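Local coordinates for Alpha/beta hydrolase fold protein (Sphaerobacter thermophilus, PDB 3R0V), which probably acts as a hydrolase of the alpha/beta hydrolase fold and binds D-malate in the crystal, at residues L100-A105 / A203-P208; P119-D124 / Q226-T231. All blocks are in the same frame, centred on the assembly; numbering follows the deposited sequence.

Going from the N terminus, the chain runs along helix 96-106, up strand 111-117 and into the loop holding P119-D124, then through the run of helices from 134 to 202. Contact 1 closes a loop of 97 residues when A203-P208, leading into strand 209-213, meets L100-A105. Contact 2 closes another when Q226-T231, the end of helix 219-231, returns to P119-D124. The segments alternate, so the two closures cross, and all of those helices lie inside both. Their centres are 13 Å apart, and they touch: L102 CD1 packs 4.3 Å from Y121 CE2. Together they tie helices 96-106 and 219-231 to the loops beside central strands 111-117 and 209-213.

Contact 1 of 2, residues L100-A105 / A203-P208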
ATOM      1  N   LEU A 100      -4.329  -0.093  -4.167  1.00 11.21           N
ATOM      2  CA  LEU A 100      -4.066  -1.043  -5.233  1.00 10.48           C
ATOM      3  C   LEU A 100      -4.788  -2.366  -4.968  1.00 11.80           C
ATOM      4  O   LEU A 100      -5.373  -2.958  -5.883  1.00 11.51           O
ATOM      5  CB  LEU A 100      -2.555  -1.265  -5.371  1.00 12.84           C
ATOM      6  CG  LEU A 100      -2.064  -2.286  -6.394  1.00 13.67           C
ATOM      7  CD1 LEU A 100      -2.533  -1.924  -7.786  1.00 14.26           C
ATOM      8  CD2 LEU A 100      -0.542  -2.367  -6.329  1.00 15.26           C
ATOM      9  N   SER A 101      -4.742  -2.821  -3.722  1.00 11.02           N
ATOM     10  CA  SER A 101      -5.390  -4.075  -3.342  1.00 11.32           C
ATOM     11  C   SER A 101      -6.904  -4.006  -3.502  1.00 10.83           C
ATOM     12  O   SER A 101      -7.526  -4.980  -3.965  1.00 11.96           O
ATOM     13  CB  SER A 101      -5.018  -4.474  -1.917  1.00 12.95           C
ATOM     14  OG  SER A 101      -3.621  -4.670  -1.800  1.00 14.29           O
ATOM     15  N   LEU A 102      -7.498  -2.873  -3.124  1.00 11.24           N
ATOM     16  CA  LEU A 102      -8.938  -2.676  -3.295  1.00 10.94           C
ATOM     17  C   LEU A 102      -9.313  -2.654  -4.776  1.00 10.49           C
ATOM     18  O   LEU A 102     -10.293  -3.275  -5.177  1.00 12.20           O
ATOM     19  CB  LEU A 102      -9.406  -1.396  -2.581  1.00 10.35           C
ATOM     20  CG  LEU A 102      -9.381  -1.457  -1.052  1.00 10.66           C
ATOM     21  CD1 LEU A 102      -9.247  -0.073  -0.440  1.00 12.75           C
ATOM     22  CD2 LEU A 102     -10.650  -2.143  -0.540  1.00 14.94           C
ATOM     23  N   LEU A 103      -8.537  -1.943  -5.589  1.00 10.41           N
ATOM     24  CA  LEU A 103      -8.762  -1.958  -7.033  1.00 11.14           C
ATOM     25  C   LEU A 103      -8.662  -3.377  -7.585  1.00 11.05           C
ATOM     26  O   LEU A 103      -9.469  -3.780  -8.423  1.00 13.42           O
ATOM     27  CB  LEU A 103      -7.768  -1.040  -7.738  1.00 11.84           C
ATOM     28  CG  LEU A 103      -7.918   0.454  -7.443  1.00 12.08           C
ATOM     29  CD1 LEU A 103      -6.733   1.174  -8.055  1.00 13.95           C
ATOM     30  CD2 LEU A 103      -9.217   0.957  -8.032  1.00 13.72           C
ATOM     31  N   ALA A 104      -7.676  -4.136  -7.117  1.00 11.64           N
ATOM     32  CA  ALA A 104      -7.481  -5.504  -7.603  1.00 11.97           C
ATOM     33  C   ALA A 104      -8.675  -6.379  -7.220  1.00 13.36           C
ATOM     34  O   ALA A 104      -9.153  -7.188  -8.024  1.00 13.41           O
ATOM     35  CB  ALA A 104      -6.184  -6.087  -7.047  1.00 12.74           C
ATOM     36  N   ALA A 105      -9.156  -6.217  -5.997  1.00 12.71           N
ATOM     37  CA  ALA A 105     -10.317  -6.971  -5.530  1.00 12.94           C
ATOM     38  C   ALA A 105     -11.549  -6.627  -6.362  1.00 16.20           C
ATOM     39  O   ALA A 105     -12.295  -7.514  -6.776  1.00 16.18           O
ATOM     40  CB  ALA A 105     -10.564  -6.694  -4.054  1.00 11.79           C
ATOM     41  N   ALA A 203     -18.170  -0.935  -3.388  1.00 15.87           N
ATOM     42  CA  ALA A 203     -19.393  -1.532  -2.844  1.00 18.25           C
ATOM     43  C   ALA A 203     -19.653  -2.923  -3.429  1.00 18.98           C
ATOM     44  O   ALA A 203     -20.416  -3.699  -2.856  1.00 21.41           O
ATOM     45  CB  ALA A 203     -20.577  -0.622  -3.081  1.00 19.02           C
ATOM     46  N   SER A 204     -18.988  -3.238  -4.539  1.00 16.01           N
ATOM     47  CA  SER A 204     -19.165  -4.514  -5.232  0.54 20.37           C
ATOM     48  C   SER A 204     -18.222  -5.603  -4.713  1.00 19.66           C
ATOM     49  O   SER A 204     -18.305  -6.766  -5.130  1.00 22.16           O
ATOM     50  CB  SER A 204     -18.979  -4.338  -6.744  0.54 22.29           C
ATOM     51  OG  SER A 204     -17.605  -4.293  -7.104  0.54 21.97           O
ATOM     52  N   ILE A 205     -17.318  -5.227  -3.813  1.00 15.82           N
ATOM     53  CA  ILE A 205     -16.418  -6.185  -3.208  1.00 15.80           C
ATOM     54  C   ILE A 205     -17.211  -6.978  -2.178  1.00 19.03           C
ATOM     55  O   ILE A 205     -17.750  -6.417  -1.225  1.00 21.20           O
ATOM     56  CB  ILE A 205     -15.222  -5.493  -2.531  1.00 14.18           C
ATOM     57  CG1 ILE A 205     -14.352  -4.786  -3.580  1.00 14.79           C
ATOM     58  CG2 ILE A 205     -14.399  -6.504  -1.736  1.00 15.48           C
ATOM     59  CD1 ILE A 205     -13.348  -3.799  -2.976  1.00 15.39           C
ATOM     60  N   SER A 206     -17.278  -8.287  -2.366  1.00 16.80           N
ATOM     61  CA  SER A 206     -18.120  -9.113  -1.517  1.00 17.56           C
ATOM     62  C   SER A 206     -17.347  -9.909  -0.468  1.00 22.17           C
ATOM     63  O   SER A 206     -17.948 -10.497   0.430  1.00 30.20           O
ATOM     64  CB  SER A 206     -18.965 -10.061  -2.376  1.00 25.30           C
ATOM     65  OG  SER A 206     -18.128 -10.865  -3.183  1.00 31.99           O
ATOM     66  N   ILE A 207     -16.022  -9.929  -0.562  1.00 16.13           N
ATOM     67  CA  ILE A 207     -15.248 -10.767   0.348  1.00 17.63           C
ATOM     68  C   ILE A 207     -15.085 -10.133   1.731  1.00 12.57           C
ATOM     69  O   ILE A 207     -15.215  -8.912   1.883  1.00 17.40           O
ATOM     70  CB  ILE A 207     -13.856 -11.081  -0.206  1.00 20.24           C
ATOM     71  CG1 ILE A 207     -13.143  -9.792  -0.588  1.00 18.25           C
ATOM     72  CG2 ILE A 207     -13.959 -12.015  -1.412  1.00 20.48           C
ATOM     73  CD1 ILE A 207     -11.630  -9.935  -0.720  1.00 21.45           C
ATOM     74  N   PRO A 208     -14.795 -10.967   2.744  1.00 13.76           N
ATOM     75  CA  PRO A 208     -14.535 -10.440   4.088  1.00 13.56           C
ATOM     76  C   PRO A 208     -13.398  -9.421   4.027  1.00 13.21           C
ATOM     77  O   PRO A 208     -12.338  -9.703   3.470  1.00 13.21           O
ATOM     78  CB  PRO A 208     -14.099 -11.678   4.881  1.00 15.68           C
ATOM     79  CG  PRO A 208     -14.687 -12.864   4.120  1.00 17.92           C
ATOM     80  CD  PRO A 208     -14.644 -12.435   2.672  1.00 15.63           C
TER
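A105 and I205 bring the two backbones nearest, CA to CA 6.6 Å, where helix 96-106 of this alpha/beta hydrolase fold passes the loop that leads into strand 209-213. The helix starts within a sequence that fits a nucleophile elbow, though the contact is plain apolar packing, with the L102 side chain about 12 Å from the bound D-malate. I205 does nearly all the work. Its CG1 branch lies beside the backbone N, anti to the carbonyl carbon (chi1 -65°), and runs on almost extended (chi2 166°), which carries CD1 to the helix surface. There the methyl meets CD2 of L102 at 4.0 Å, the two side chains crossing at about a right angle, while CB of A105, one turn further along, touches the same CD1 at 4.2 Å. That turn is held by the backbone bond from A105 N to S101 O, 2.9 Å. L102 is buried further against L114 of strand 111-117, F202 and I232, so I205 covers just part of it. The I207 side chain touches I111 and L114, and P208 pairs its backbone with L114 as the strand begins. I205 CD1 comes nearest of all to a backbone atom, L102 O, at 3.8 Å.

Contact 2 of 2, residues P119-D124 / Q226-T231; sequences PPYAVD and QELADT
The carbonyl oxygen of E227 takes two backbone N-H groups in the last turn of helix 219-231, from T231 N at 2.8 Å and from D230 N at 3.1 Å. The bonds fix the turn from which E227 and L228 reach the loop after strand 111-117. No hydrogen bond spans the two segments; everything across is van der Waals contact. The extended chain of E227, with CG anti to the backbone N (chi1 178°) and chi2 at 168°, is long enough to lay its carboxylate alongside V123, with OE1 3.3 Å from V123 CG1. The two side chains slide past each other in opposite directions, a polar group lying against a methyl. Cut back to an alanine, this position would probably leave V123 CG1 without the carboxylate beside it and open a gap next to I197, which E227 also touches. Deeper in, L228 CD1 presses on P119 CG at 3.3 Å, tighter than carbons usually pack, and meets the Y121 ring obliquely at CD2, 4.3 Å away. The loop's own shape presents these groups: P120 is the centre of an inverse gamma turn, closed by a weak bond from Y121 N to P119 O. Its CB is directed away from Q226-T231, and P120 touches W220 earlier on helix 219-231 and the bound D-malate. One turn before E227, T224 OG1 bonds Y121 O and H223 ND1 bonds D124 OD1, while M192 of helix 185-192 covers P120 and Y121, and F202 of helix 199-202 packs on L228.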
ATOM      1  N   PRO A 119      -5.700   3.219   4.027  1.00 12.13           N
ATOM      2  CA  PRO A 119      -5.811   3.618   2.618  1.00 12.81           C
ATOM      3  C   PRO A 119      -6.002   5.139   2.512  1.00 12.41           C
ATOM      4  O   PRO A 119      -6.932   5.674   3.117  1.00 12.94           O
ATOM      5  CB  PRO A 119      -7.068   2.872   2.139  1.00 14.89           C
ATOM      6  CG  PRO A 119      -7.804   2.504   3.371  1.00 19.01           C
ATOM      7  CD  PRO A 119      -6.793   2.332   4.460  1.00 13.84           C
ATOM      8  N   PRO A 120      -5.121   5.828   1.774  1.00 12.82           N
ATOM      9  CA  PRO A 120      -5.104   7.299   1.847  1.00 10.62           C
ATOM     10  C   PRO A 120      -6.093   7.997   0.915  1.00 10.91           C
ATOM     11  O   PRO A 120      -5.726   8.948   0.214  1.00 11.90           O
ATOM     12  CB  PRO A 120      -3.655   7.654   1.474  1.00 12.10           C
ATOM     13  CG  PRO A 120      -3.227   6.514   0.554  1.00 11.69           C
ATOM     14  CD  PRO A 120      -3.931   5.284   1.085  1.00 13.50           C
ATOM     15  N   TYR A 121      -7.328   7.518   0.880  1.00 10.33           N
ATOM     16  CA  TYR A 121      -8.387   8.241   0.183  1.00  9.86           C
ATOM     17  C   TYR A 121      -8.793   9.423   1.052  1.00 12.52           C
ATOM     18  O   TYR A 121      -8.422   9.505   2.216  1.00 13.23           O
ATOM     19  CB  TYR A 121      -9.598   7.346  -0.099  1.00 11.35           C
ATOM     20  CG  TYR A 121      -9.305   6.269  -1.104  1.00 10.97           C
ATOM     21  CD1 TYR A 121      -9.363   6.546  -2.460  1.00 12.14           C
ATOM     22  CD2 TYR A 121      -8.943   4.984  -0.702  1.00 12.84           C
ATOM     23  CE1 TYR A 121      -9.077   5.568  -3.401  1.00 11.76           C
ATOM     24  CE2 TYR A 121      -8.665   4.003  -1.632  1.00 13.13           C
ATOM     25  CZ  TYR A 121      -8.730   4.306  -2.977  1.00 10.92           C
ATOM     26  OH  TYR A 121      -8.430   3.318  -3.894  1.00 13.61           O
ATOM     27  N   ALA A 122      -9.552  10.345   0.472  1.00 12.92           N
ATOM     28  CA  ALA A 122     -10.032  11.516   1.191  1.00 11.80           C
ATOM     29  C   ALA A 122     -11.543  11.582   1.077  1.00 12.92           C
ATOM     30  O   ALA A 122     -12.084  11.419  -0.019  1.00 15.11           O
ATOM     31  CB  ALA A 122      -9.412  12.776   0.599  1.00 17.15           C
ATOM     32  N   VAL A 123     -12.232  11.824   2.191  1.00 12.94           N
ATOM     33  CA  VAL A 123     -13.686  11.937   2.156  1.00 13.43           C
ATOM     34  C   VAL A 123     -14.228  13.234   2.751  1.00 13.10           C
ATOM     35  O   VAL A 123     -15.436  13.429   2.788  1.00 16.28           O
ATOM     36  CB  VAL A 123     -14.363  10.764   2.879  1.00 12.77           C
ATOM     37  CG1 VAL A 123     -13.988   9.455   2.196  1.00 14.41           C
ATOM     38  CG2 VAL A 123     -13.971  10.747   4.363  1.00 14.37           C
ATOM     39  N   ASP A 124     -13.347  14.108   3.225  1.00 12.13           N
ATOM     40  CA  ASP A 124     -13.794  15.347   3.865  1.00 13.36           C
ATOM     41  C   ASP A 124     -12.684  16.395   3.880  1.00 15.69           C
ATOM     42  O   ASP A 124     -11.531  16.103   3.549  1.00 14.73           O
ATOM     43  CB  ASP A 124     -14.283  15.059   5.288  1.00 16.73           C
ATOM     44  CG  ASP A 124     -13.149  14.747   6.249  1.00 16.57           C
ATOM     45  OD1 ASP A 124     -12.589  13.627   6.201  1.00 23.56           O
ATOM     46  OD2 ASP A 124     -12.810  15.621   7.084  1.00 22.06           O
ATOM     47  N   GLN A 226     -13.593   4.794   8.206  1.00 12.07           N
ATOM     48  CA  GLN A 226     -14.984   4.604   8.586  1.00 12.86           C
ATOM     49  C   GLN A 226     -15.853   4.462   7.346  1.00 12.43           C
ATOM     50  O   GLN A 226     -16.741   3.612   7.277  1.00 13.84           O
ATOM     51  CB  GLN A 226     -15.470   5.790   9.430  1.00 16.44           C
ATOM     52  CG  GLN A 226     -16.797   5.527  10.156  1.00 23.59           C
ATOM     53  CD  GLN A 226     -18.033   5.802   9.304  1.00 36.80           C
ATOM     54  OE1 GLN A 226     -19.115   5.281   9.589  1.00 42.53           O
ATOM     55  NE2 GLN A 226     -17.883   6.632   8.268  1.00 28.34           N
ATOM     56  N   GLU A 227     -15.618   5.325   6.365  1.00 12.45           N
ATOM     57  CA  GLU A 227     -16.455   5.307   5.175  1.00 12.35           C
ATOM     58  C   GLU A 227     -16.227   4.024   4.378  1.00 13.50           C
ATOM     59  O   GLU A 227     -17.179   3.416   3.908  1.00 13.77           O
ATOM     60  CB  GLU A 227     -16.229   6.518   4.279  1.00 13.54           C
ATOM     61  CG  GLU A 227     -17.096   6.440   3.015  1.00 15.32           C
ATOM     62  CD  GLU A 227     -17.148   7.735   2.212  1.00 18.99           C
ATOM     63  OE1 GLU A 227     -17.190   8.831   2.816  1.00 21.76           O
ATOM     64  OE2 GLU A 227     -17.161   7.649   0.962  1.00 20.90           O
ATOM     65  N   LEU A 228     -14.974   3.609   4.220  1.00 11.48           N
ATOM     66  CA  LEU A 228     -14.695   2.375   3.481  1.00 12.08           C
ATOM     67  C   LEU A 228     -15.349   1.179   4.163  1.00 13.13           C
ATOM     68  O   LEU A 228     -15.897   0.299   3.491  1.00 13.66           O
ATOM     69  CB  LEU A 228     -13.198   2.131   3.362  1.00 12.26           C
ATOM     70  CG  LEU A 228     -12.495   3.020   2.340  1.00 14.51           C
ATOM     71  CD1 LEU A 228     -10.987   2.937   2.491  1.00 17.10           C
ATOM     72  CD2 LEU A 228     -12.905   2.619   0.933  1.00 15.35           C
ATOM     73  N   ALA A 229     -15.294   1.134   5.490  1.00 11.63           N
ATOM     74  CA  ALA A 229     -15.860  -0.006   6.216  1.00 13.36           C
ATOM     75  C   ALA A 229     -17.382  -0.011   6.175  1.00 15.75           C
ATOM     76  O   ALA A 229     -18.010  -1.023   6.497  1.00 19.56           O
ATOM     77  CB  ALA A 229     -15.356  -0.033   7.653  1.00 15.13           C
ATOM     78  N   ASP A 230     -17.971   1.109   5.774  1.00 13.82           N
ATOM     79  CA  ASP A 230     -19.416   1.186   5.583  0.53 14.63           C
ATOM     80  C   ASP A 230     -19.781   0.841   4.131  1.00 15.37           C
ATOM     81  O   ASP A 230     -20.768   0.143   3.869  1.00 18.91           O
ATOM     82  CB  ASP A 230     -19.921   2.585   5.963  0.53 18.15           C
ATOM     83  CG  ASP A 230     -21.437   2.691   5.943  0.53 24.59           C
ATOM     84  OD1 ASP A 230     -22.085   2.155   6.866  0.53 29.64           O
ATOM     85  OD2 ASP A 230     -21.980   3.323   5.015  0.53 30.25           O
ATOM     86  N   THR A 231     -18.978   1.328   3.191  1.00 14.25           N
ATOM     87  CA  THR A 231     -19.239   1.120   1.770  1.00 13.62           C
ATOM     88  C   THR A 231     -19.068  -0.336   1.353  1.00 15.47           C
ATOM     89  O   THR A 231     -19.857  -0.877   0.567  1.00 16.46           O
ATOM     90  CB  THR A 231     -18.311   2.032   0.933  1.00 12.92           C
ATOM     91  OG1 THR A 231     -18.712   3.392   1.130  1.00 17.43           O
ATOM     92  CG2 THR A 231     -18.387   1.693  -0.548  1.00 17.66           C
TER